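PH1570-like domain-containing protein (Pyrococcus horikoshii, PDB 2HQ4) is of unknown function, but folds around an antiparallel sheet with helices packed against both of its faces. Local coordinates at residues R141-N146 and N152-Y157; D25-V30 and L52-R57; E102-I107 and F134-R139. All coordinates share one frame; numbering follows the deposited sequence.

Contact 1: residues R141-N146 and N152-Y157; sequences RLFIFN and NKILKY
F143 on strand 141-145 and I154 on helix 150-155 mark the closest backbone approach, with the CA of F143 8.2 Å from the CA of I154. That separation excludes main-chain contact, and the two segments are joined by side chains alone. F143, F145 and I154 all send their CB atoms toward the opposite segment, whereas I144, between the two phenylalanines, turns to the other side of the strand and packs on K33 and Y35 of strand 30-36.

I154 carries the whole helical side, and its two branches do different work. With CG1 beside the backbone N (chi1 -64°), CG2 is left to reach the F143 ring, standing 3.5 Å from the centroid of that ring and only 2° off its normal. The evidence for a CH-pi contact is the near-uniform spacing: I154 CG2 lies 3.7 Å from F143 CD2 and 3.8 Å from F143 CZ. The longer branch runs on toward the neighbouring aromatic, where I154 CD1 comes to 3.4 Å from F145 CD2, a tight approach that is oblique to the ring. I154 CD1 also lies 3.7 Å from F143 CB, so this methyl touches both phenylalanines from the helix side.

M46 of helix 40-55, V32 of strand 30-36 and I135 of strand 134-136 also touch I154, while L43 touches F143. All three contact residues are buried. The arrangement is that of the hydrophobic core between a helix and an antiparallel sheet, as in alpha+beta folds, with a short C-terminal helix folded back over the sheet strand that precedes it.

Contact 2: residues D25-V30 and L52-R57; sequences DEKFNV and LPEYGR
K27 and E54 join a beta-hairpin turn to the last turn of helix 40-55. The turn links strand 22-25 to strand 30-36: backbone bonds pair D25 with V30 in both directions, N29 and V30 together face D25 in a G1 beta bulge, and D25 OD1 accepts from F28 N in an Asx motif. That last bond, 2.9 Å from F28 N to D25 OD1 and almost straight at 174°, fastens the turn internally. The backbones remain far apart, with the CA of K27 12.3 Å from the CA of E54, and only long side chains span the interval.

From CB, which points toward the helix, the K27 chain continues with CG anti to the backbone N (chi1 176°) and stays extended to its end. CG of K27 sits 4.0 Å above the plane of the adjacent F28 ring, over its centre, giving the aliphatic part an aromatic floor. CD of K27 is the first atom to come near the opposite side, 4.0 Å from E54 OE2. CE of K27 closes to 3.7 Å from the same oxygen. NZ then makes the salt bridge, while E54 approaches from the opposite direction on an extended chain of its own.

The F28 ring is fixed further by an edge-to-face contact with Y51, whose hydroxyl also bonds D25 OD2, tying the turn to the helix a second time. Most touching residues here lie at the surface, where solvent would probably weaken the ionic attraction. E54 OE2 receives K27 NZ at 2.6 Å from above the carboxylate plane, 73° out of it, and also lies at the edge of the F28 ring, 3.7 Å from CZ.

Contact 3: residues E102-I107 and F134-R139; sequences EEIKKI and FILDPR
L136 meets I104 and I107 because its CG stands anti to the backbone N (chi1 172°), carrying the forked end of the side chain out from strand 134-136 to helix 94-107. The two isoleucines begin alike, CG1 beside the backbone N in each, and part company at the next bond. In I104 a bent second torsion (chi2 -54°) brings CD1 nearer to the strand than the direction of its CB would suggest; in I107 the chain runs out extended, and CD1 reaches the strand directly.

The two methyls of L136 divide these partners. L136 CD1 lies 3.6 Å from I107 CD1, and L136 CD2 lies 4.0 Å from I104 CD1. I104 CD1 is also 4.1 Å from L136 CD1, so it addresses both prongs of the fork. A looser contact comes from E103, whose CB is 4.3 Å from L136 CD2 while its carboxylate is engaged by K106 along the helix.

The axes of helix segment 102-107 and strand 134-136 run nearly at right angles (103°) and are 11.0 Å apart at closest approach. L142 of the adjacent strand 141-145 touches both isoleucines, extending the apolar patch across the sheet. Just past L136, D137 OD1 accepts from R139 N at 2.7 Å in an Asx turn, while its other oxygen makes a salt bridge to R141.

Every close approach between the segments is carbon to carbon, which suggests that, between these two segments, helix and strand are held by apolar packing of methyl groups and not by directional bonds.

In the fold
Contacts 1 and 3 belong to the same sheet, for strands 141-145 and 134-136 are neighbours in it: F143 N bonds I135 O, and helices 150-155 and 94-107 pack against opposite faces. Both are apolar, but contact 1 is fully buried near the centre of the chain and sets a methyl over one aromatic face, whereas contact 3 is only partly buried and purely aliphatic. Contact 2, about 16 Å from the chain centre, is a surface contact dominated by one salt bridge. It touches contact 1 through a hydrogen bond from N146 ND2 to N29 O and through K153 packing on V30. Contacts 2 and 3 do not touch, their nearest atoms being about 11 Å apart.

Contact 1: residues R141-N146 and N152-Y157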
loop_
_atom_site.group_PDB
_atom_site.type_symbol
_atom_site.label_atom_id
_atom_site.label_comp_id
_atom_site.label_asym_id
_atom_site.label_seq_id
_atom_site.Cartn_x
_atom_site.Cartn_y
_atom_site.Cartn_z
ATOM N N ARG A 141 2.314 2.608 8.772
ATOM C CA ARG A 141 2.334 2.950 7.354
ATOM C C ARG A 141 0.931 3.369 6.960
ATOM O O ARG A 141 -0.073 2.722 7.362
ATOM C CB ARG A 141 2.756 1.728 6.549
ATOM C CG ARG A 141 4.074 1.182 7.073
ATOM C CD ARG A 141 4.455 -0.051 6.382
ATOM N NE ARG A 141 3.580 -1.199 6.638
ATOM C CZ ARG A 141 3.932 -2.410 6.273
ATOM N NH1 ARG A 141 5.114 -2.554 5.690
ATOM N NH2 ARG A 141 3.164 -3.456 6.502
ATOM N N LEU A 142 0.872 4.455 6.213
ATOM C CA LEU A 142 -0.366 4.969 5.677
ATOM C C LEU A 142 -0.298 4.863 4.144
ATOM O O LEU A 142 0.597 5.480 3.484
ATOM C CB LEU A 142 -0.546 6.422 6.128
ATOM C CG LEU A 142 -1.747 7.112 5.464
ATOM C CD1 LEU A 142 -3.107 6.648 6.119
ATOM C CD2 LEU A 142 -1.544 8.576 5.597
ATOM N N PHE A 143 -1.211 4.071 3.588
ATOM C CA PHE A 143 -1.322 3.908 2.139
ATOM C C PHE A 143 -2.450 4.799 1.635
ATOM O O PHE A 143 -3.483 4.931 2.320
ATOM C CB PHE A 143 -1.702 2.474 1.825
ATOM C CG PHE A 143 -0.689 1.463 2.273
ATOM C CD1 PHE A 143 0.286 0.984 1.360
ATOM C CD2 PHE A 143 -0.721 0.962 3.587
ATOM C CE1 PHE A 143 1.247 0.010 1.780
ATOM C CE2 PHE A 143 0.216 0.022 4.024
ATOM C CZ PHE A 143 1.209 -0.465 3.092
ATOM N N ILE A 144 -2.267 5.439 0.491
ATOM C CA ILE A 144 -3.369 6.198 -0.122
ATOM C C ILE A 144 -3.463 5.619 -1.519
ATOM O O ILE A 144 -2.421 5.250 -2.106
ATOM C CB ILE A 144 -3.218 7.760 -0.073
ATOM C CG1 ILE A 144 -1.981 8.266 -0.827
ATOM C CG2 ILE A 144 -3.200 8.294 1.454
ATOM C CD1 ILE A 144 -1.959 9.848 -0.968
ATOM N N PHE A 145 -4.676 5.486 -2.041
ATOM C CA PHE A 145 -4.864 4.810 -3.308
ATOM C C PHE A 145 -6.067 5.388 -4.083
ATOM O O PHE A 145 -6.879 6.126 -3.503
ATOM C CB PHE A 145 -4.957 3.273 -3.082
ATOM C CG PHE A 145 -5.771 2.858 -1.843
ATOM C CD1 PHE A 145 -7.164 2.721 -1.913
ATOM C CD2 PHE A 145 -5.118 2.589 -0.627
ATOM C CE1 PHE A 145 -7.907 2.332 -0.773
ATOM C CE2 PHE A 145 -5.805 2.219 0.501
ATOM C CZ PHE A 145 -7.238 2.088 0.441
ATOM N N ASN A 146 -6.212 5.032 -5.366
ATOM C CA ASN A 146 -7.134 5.791 -6.222
ATOM C C ASN A 146 -8.568 5.241 -6.206
ATOM O O ASN A 146 -9.478 5.962 -6.594
ATOM C CB ASN A 146 -6.623 5.829 -7.691
ATOM C CG ASN A 146 -6.528 4.451 -8.274
ATOM O OD1 ASN A 146 -6.008 3.547 -7.614
ATOM N ND2 ASN A 146 -7.069 4.246 -9.498
ATOM N N ASN A 152 -7.813 -4.303 -0.801
ATOM C CA ASN A 152 -7.522 -5.751 -0.672
ATOM C C ASN A 152 -6.153 -6.168 -1.179
ATOM O O ASN A 152 -5.579 -7.120 -0.664
ATOM C CB ASN A 152 -8.603 -6.630 -1.354
ATOM C CG ASN A 152 -10.034 -6.280 -0.846
ATOM O OD1 ASN A 152 -10.672 -7.075 -0.133
ATOM N ND2 ASN A 152 -10.497 -5.082 -1.177
ATOM N N LYS A 153 -5.684 -5.491 -2.208
ATOM C CA LYS A 153 -4.357 -5.729 -2.787
ATOM C C LYS A 153 -3.255 -5.422 -1.756
ATOM O O LYS A 153 -2.202 -6.084 -1.751
ATOM C CB LYS A 153 -4.169 -4.855 -4.003
ATOM C CG LYS A 153 -5.176 -5.186 -5.169
ATOM C CD LYS A 153 -4.864 -4.276 -6.371
ATOM C CE LYS A 153 -5.820 -4.497 -7.584
ATOM N NZ LYS A 153 -6.418 -5.860 -7.685
ATOM N N ILE A 154 -3.489 -4.392 -0.948
ATOM C CA ILE A 154 -2.584 -3.992 0.157
ATOM C C ILE A 154 -2.714 -4.907 1.341
ATOM O O ILE A 154 -1.696 -5.389 1.874
ATOM C CB ILE A 154 -2.803 -2.496 0.577
ATOM C CG1 ILE A 154 -2.431 -1.550 -0.566
ATOM C CG2 ILE A 154 -1.967 -2.084 1.832
ATOM C CD1 ILE A 154 -3.106 -0.166 -0.434
ATOM N N LEU A 155 -3.956 -5.181 1.747
ATOM C CA LEU A 155 -4.246 -5.917 2.973
ATOM C C LEU A 155 -3.611 -7.303 2.938
ATOM O O LEU A 155 -3.238 -7.841 3.987
ATOM C CB LEU A 155 -5.754 -6.036 3.185
ATOM C CG LEU A 155 -6.541 -4.785 3.598
ATOM C CD1 LEU A 155 -8.077 -5.066 3.607
ATOM C CD2 LEU A 155 -6.032 -4.301 4.958
ATOM N N LYS A 156 -3.449 -7.836 1.722
ATOM C CA LYS A 156 -2.874 -9.181 1.513
ATOM C C LYS A 156 -1.395 -9.277 1.979
ATOM O O LYS A 156 -0.919 -10.359 2.363
ATOM C CB LYS A 156 -3.001 -9.549 0.041
ATOM C CG LYS A 156 -2.319 -10.834 -0.371
ATOM C CD LYS A 156 -2.599 -11.175 -1.843
ATOM C CE LYS A 156 -4.060 -10.952 -2.197
ATOM N NZ LYS A 156 -4.304 -11.353 -3.608
ATOM N N TYR A 157 -0.697 -8.146 1.963
ATOM C CA TYR A 157 0.762 -8.146 2.120
ATOM C C TYR A 157 1.275 -7.335 3.291
ATOM O O TYR A 157 2.501 -7.320 3.547
ATOM C CB TYR A 157 1.439 -7.650 0.847
ATOM C CG TYR A 157 1.169 -8.550 -0.324
ATOM C CD1 TYR A 157 1.588 -9.878 -0.311
ATOM C CD2 TYR A 157 0.518 -8.067 -1.453
ATOM C CE1 TYR A 157 1.343 -10.714 -1.404
ATOM C CE2 TYR A 157 0.267 -8.893 -2.546
ATOM C CZ TYR A 157 0.678 -10.201 -2.505
ATOM O OH TYR A 157 0.431 -11.001 -3.588
#

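Contact 2: residues D25-V30 and L52-R57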
loop_
_atom_site.group_PDB
_atom_site.type_symbol
_atom_site.label_atom_id
_atom_site.label_comp_id
_atom_site.label_asym_id
_atom_site.label_seq_id
_atom_site.Cartn_x
_atom_site.Cartn_y
_atom_site.Cartn_z
ATOM N N ASP A 25 -0.124 2.452 -12.174
ATOM C CA ASP A 25 -0.296 1.501 -13.264
ATOM C C ASP A 25 -1.560 1.839 -14.044
ATOM O O ASP A 25 -2.681 1.665 -13.526
ATOM C CB ASP A 25 -0.379 0.092 -12.712
ATOM C CG ASP A 25 -0.269 -0.940 -13.802
ATOM O OD1 ASP A 25 -1.144 -0.920 -14.700
ATOM O OD2 ASP A 25 0.655 -1.771 -13.744
ATOM N N GLU A 26 -1.379 2.313 -15.270
ATOM C CA GLU A 26 -2.534 2.749 -16.094
ATOM C C GLU A 26 -3.183 1.594 -16.889
ATOM O O GLU A 26 -4.275 1.755 -17.429
ATOM C CB GLU A 26 -2.132 3.886 -17.024
ATOM C CG GLU A 26 -1.606 5.101 -16.284
ATOM C CD GLU A 26 -1.480 6.315 -17.187
ATOM O OE1 GLU A 26 -0.635 6.288 -18.082
ATOM O OE2 GLU A 26 -2.217 7.312 -17.006
ATOM N N LYS A 27 -2.551 0.428 -16.914
ATOM C CA LYS A 27 -3.201 -0.751 -17.486
ATOM C C LYS A 27 -4.285 -1.272 -16.529
ATOM O O LYS A 27 -5.435 -1.527 -16.913
ATOM C CB LYS A 27 -2.163 -1.863 -17.702
ATOM C CG LYS A 27 -2.772 -3.174 -18.203
ATOM C CD LYS A 27 -1.716 -4.192 -18.600
ATOM C CE LYS A 27 -2.419 -5.396 -19.261
ATOM N NZ LYS A 27 -1.466 -6.498 -19.642
ATOM N N PHE A 28 -3.888 -1.456 -15.277
ATOM C CA PHE A 28 -4.792 -1.981 -14.260
ATOM C C PHE A 28 -5.505 -0.895 -13.465
ATOM O O PHE A 28 -6.361 -1.218 -12.670
ATOM C CB PHE A 28 -4.064 -2.988 -13.358
ATOM C CG PHE A 28 -3.553 -4.192 -14.098
ATOM C CD1 PHE A 28 -4.459 -5.154 -14.615
ATOM C CD2 PHE A 28 -2.184 -4.380 -14.306
ATOM C CE1 PHE A 28 -3.991 -6.277 -15.360
ATOM C CE2 PHE A 28 -1.714 -5.497 -14.999
ATOM C CZ PHE A 28 -2.628 -6.452 -15.528
ATOM N N ASN A 29 -5.195 0.376 -13.734
ATOM C CA ASN A 29 -5.759 1.514 -13.005
ATOM C C ASN A 29 -5.563 1.309 -11.477
ATOM O O ASN A 29 -6.547 1.348 -10.694
ATOM C CB ASN A 29 -7.251 1.732 -13.381
ATOM C CG ASN A 29 -7.841 3.003 -12.766
ATOM O OD1 ASN A 29 -7.206 4.059 -12.737
ATOM N ND2 ASN A 29 -9.089 2.902 -12.303
ATOM N N VAL A 30 -4.297 1.075 -11.068
ATOM C CA VAL A 30 -3.944 0.877 -9.646
ATOM C C VAL A 30 -2.897 1.944 -9.336
ATOM O O VAL A 30 -1.897 2.040 -10.022
ATOM C CB VAL A 30 -3.373 -0.548 -9.354
ATOM C CG1 VAL A 30 -2.852 -0.683 -7.914
ATOM C CG2 VAL A 30 -4.412 -1.663 -9.626
ATOM N N LEU A 52 1.991 -11.198 -12.608
ATOM C CA LEU A 52 2.070 -12.656 -12.541
ATOM C C LEU A 52 1.282 -13.349 -13.654
ATOM O O LEU A 52 1.824 -14.266 -14.291
ATOM C CB LEU A 52 1.635 -13.165 -11.161
ATOM C CG LEU A 52 1.603 -14.645 -10.849
ATOM C CD1 LEU A 52 2.970 -15.264 -11.161
ATOM C CD2 LEU A 52 1.274 -14.796 -9.371
ATOM N N PRO A 53 0.021 -12.935 -13.895
ATOM C CA PRO A 53 -0.726 -13.561 -14.989
ATOM C C PRO A 53 -0.082 -13.453 -16.377
ATOM O O PRO A 53 -0.206 -14.386 -17.156
ATOM C CB PRO A 53 -2.071 -12.810 -14.970
ATOM C CG PRO A 53 -2.243 -12.365 -13.522
ATOM C CD PRO A 53 -0.816 -11.943 -13.182
ATOM N N GLU A 54 0.571 -12.338 -16.709
ATOM C CA GLU A 54 1.260 -12.209 -17.999
ATOM C C GLU A 54 2.620 -12.903 -18.023
ATOM O O GLU A 54 3.026 -13.383 -19.074
ATOM C CB GLU A 54 1.524 -10.755 -18.386
ATOM C CG GLU A 54 0.355 -9.922 -18.712
ATOM C CD GLU A 54 0.697 -8.424 -18.624
ATOM O OE1 GLU A 54 1.645 -7.961 -19.334
ATOM O OE2 GLU A 54 0.022 -7.718 -17.856
ATOM N N TYR A 55 3.337 -12.946 -16.902
ATOM C CA TYR A 55 4.730 -13.452 -16.892
ATOM C C TYR A 55 4.968 -14.887 -16.402
ATOM O O TYR A 55 6.039 -15.476 -16.665
ATOM C CB TYR A 55 5.615 -12.521 -16.055
ATOM C CG TYR A 55 6.007 -11.242 -16.781
ATOM C CD1 TYR A 55 7.214 -11.148 -17.486
ATOM C CD2 TYR A 55 5.160 -10.152 -16.781
ATOM C CE1 TYR A 55 7.544 -9.978 -18.185
ATOM C CE2 TYR A 55 5.490 -8.980 -17.413
ATOM C CZ TYR A 55 6.678 -8.894 -18.117
ATOM O OH TYR A 55 6.966 -7.719 -18.749
ATOM N N GLY A 56 4.033 -15.450 -15.651
ATOM C CA GLY A 56 4.348 -16.646 -14.854
ATOM C C GLY A 56 5.254 -16.291 -13.671
ATOM O O GLY A 56 5.695 -15.132 -13.532
ATOM N N ARG A 57 5.565 -17.272 -12.822
ATOM C CA ARG A 57 6.169 -16.909 -11.531
ATOM C C ARG A 57 7.701 -16.937 -11.409
ATOM O O ARG A 57 8.276 -16.505 -10.366
ATOM C CB ARG A 57 5.402 -17.479 -10.329
ATOM C CG ARG A 57 5.580 -18.900 -9.948
ATOM C CD ARG A 57 5.063 -19.006 -8.514
ATOM N NE ARG A 57 3.689 -18.489 -8.364
ATOM C CZ ARG A 57 3.282 -17.680 -7.379
ATOM N NH1 ARG A 57 4.141 -17.259 -6.459
ATOM N NH2 ARG A 57 2.016 -17.281 -7.311
#

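Contact 3: residues E102-I107 and F134-R139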
loop_
_atom_site.group_PDB
_atom_site.type_symbol
_atom_site.label_atom_id
_atom_site.label_comp_id
_atom_site.label_asym_id
_atom_site.label_seq_id
_atom_site.Cartn_x
_atom_site.Cartn_y
_atom_site.Cartn_z
ATOM N N GLU A 102 -4.096 11.299 15.759
ATOM C CA GLU A 102 -2.755 11.781 16.100
ATOM C C GLU A 102 -1.617 10.993 15.415
ATOM O O GLU A 102 -0.581 11.578 15.086
ATOM C CB GLU A 102 -2.529 11.801 17.625
ATOM C CG GLU A 102 -3.252 12.944 18.349
ATOM C CD GLU A 102 -3.368 12.723 19.867
ATOM O OE1 GLU A 102 -2.630 11.869 20.414
ATOM O OE2 GLU A 102 -4.217 13.414 20.506
ATOM N N GLU A 103 -1.792 9.679 15.207
ATOM C CA GLU A 103 -0.822 8.920 14.399
ATOM C C GLU A 103 -0.768 9.501 12.971
ATOM O O GLU A 103 0.330 9.634 12.392
ATOM C CB GLU A 103 -1.153 7.430 14.330
ATOM C CG GLU A 103 -0.856 6.634 15.601
ATOM C CD GLU A 103 0.611 6.732 16.008
ATOM O OE1 GLU A 103 1.505 6.564 15.136
ATOM O OE2 GLU A 103 0.856 6.998 17.201
ATOM N N ILE A 104 -1.939 9.821 12.420
ATOM C CA ILE A 104 -2.009 10.435 11.076
ATOM C C ILE A 104 -1.157 11.714 11.048
ATOM O O ILE A 104 -0.305 11.851 10.193
ATOM C CB ILE A 104 -3.470 10.671 10.569
ATOM C CG1 ILE A 104 -4.196 9.336 10.257
ATOM C CG2 ILE A 104 -3.484 11.548 9.316
ATOM C CD1 ILE A 104 -3.431 8.408 9.260
ATOM N N LYS A 105 -1.367 12.623 12.003
ATOM C CA LYS A 105 -0.531 13.850 12.116
ATOM C C LYS A 105 0.967 13.619 12.192
ATOM O O LYS A 105 1.743 14.341 11.560
ATOM C CB LYS A 105 -0.984 14.680 13.305
ATOM C CG LYS A 105 -2.394 15.180 13.100
ATOM C CD LYS A 105 -3.013 15.640 14.387
ATOM C CE LYS A 105 -4.414 16.198 14.113
ATOM N NZ LYS A 105 -5.056 16.540 15.400
ATOM N N LYS A 106 1.396 12.614 12.934
ATOM C CA LYS A 106 2.800 12.271 12.971
ATOM C C LYS A 106 3.350 11.788 11.618
ATOM O O LYS A 106 4.520 12.001 11.306
ATOM C CB LYS A 106 3.062 11.192 14.010
ATOM C CG LYS A 106 2.810 11.600 15.459
ATOM C CD LYS A 106 3.600 10.704 16.405
ATOM C CE LYS A 106 3.009 9.317 16.505
ATOM N NZ LYS A 106 2.110 9.133 17.702
ATOM N N ILE A 107 2.525 11.077 10.855
ATOM C CA ILE A 107 2.932 10.514 9.549
ATOM C C ILE A 107 3.098 11.593 8.478
ATOM O O ILE A 107 3.941 11.474 7.558
ATOM C CB ILE A 107 1.943 9.389 9.141
ATOM C CG1 ILE A 107 2.189 8.168 10.041
ATOM C CG2 ILE A 107 2.088 8.989 7.646
ATOM C CD1 ILE A 107 1.089 7.066 10.052
ATOM N N PHE A 134 -7.709 5.075 1.661
ATOM C CA PHE A 134 -6.541 4.935 2.519
ATOM C C PHE A 134 -6.607 3.735 3.444
ATOM O O PHE A 134 -7.687 3.195 3.734
ATOM C CB PHE A 134 -6.346 6.200 3.384
ATOM C CG PHE A 134 -7.434 6.400 4.396
ATOM C CD1 PHE A 134 -7.317 5.888 5.697
ATOM C CD2 PHE A 134 -8.586 7.098 4.054
ATOM C CE1 PHE A 134 -8.329 6.092 6.646
ATOM C CE2 PHE A 134 -9.628 7.293 5.006
ATOM C CZ PHE A 134 -9.487 6.805 6.281
ATOM N N ILE A 135 -5.426 3.332 3.917
ATOM C CA ILE A 135 -5.271 2.368 4.997
ATOM C C ILE A 135 -4.189 2.839 5.968
ATOM O O ILE A 135 -3.092 3.267 5.543
ATOM C CB ILE A 135 -4.856 0.981 4.484
ATOM C CG1 ILE A 135 -6.007 0.321 3.712
ATOM C CG2 ILE A 135 -4.355 0.028 5.667
ATOM C CD1 ILE A 135 -5.476 -0.886 2.936
ATOM N N LEU A 136 -4.513 2.808 7.260
ATOM C CA LEU A 136 -3.493 3.054 8.271
ATOM C C LEU A 136 -3.281 1.712 8.942
ATOM O O LEU A 136 -4.231 1.158 9.501
ATOM C CB LEU A 136 -3.991 4.071 9.323
ATOM C CG LEU A 136 -3.046 4.250 10.552
ATOM C CD1 LEU A 136 -1.698 4.811 10.117
ATOM C CD2 LEU A 136 -3.670 5.181 11.604
ATOM N N ASP A 137 -2.070 1.173 8.883
ATOM C CA ASP A 137 -1.800 -0.119 9.520
ATOM C C ASP A 137 -1.034 0.055 10.837
ATOM O O ASP A 137 -0.487 1.116 11.099
ATOM C CB ASP A 137 -1.135 -1.125 8.543
ATOM C CG ASP A 137 0.361 -0.850 8.299
ATOM O OD1 ASP A 137 1.063 -0.282 9.169
ATOM O OD2 ASP A 137 0.841 -1.263 7.229
ATOM N N PRO A 138 -1.083 -0.962 11.706
ATOM C CA PRO A 138 -0.398 -0.850 12.965
ATOM C C PRO A 138 1.118 -0.973 12.916
ATOM O O PRO A 138 1.739 -0.948 13.968
ATOM C CB PRO A 138 -1.035 -1.969 13.808
ATOM C CG PRO A 138 -1.449 -2.974 12.838
ATOM C CD PRO A 138 -1.834 -2.226 11.588
ATOM N N ARG A 139 1.701 -1.035 11.717
ATOM C CA ARG A 139 3.145 -0.948 11.551
ATOM C C ARG A 139 3.590 0.438 11.202
ATOM O O ARG A 139 4.778 0.684 10.913
ATOM C CB ARG A 139 3.597 -1.960 10.495
ATOM C CG ARG A 139 3.559 -3.331 11.060
ATOM C CD ARG A 139 3.896 -4.440 10.049
ATOM N NE ARG A 139 3.822 -5.711 10.761
ATOM C CZ ARG A 139 4.381 -6.844 10.338
ATOM N NH1 ARG A 139 5.063 -6.862 9.227
ATOM N NH2 ARG A 139 4.288 -7.938 11.060
#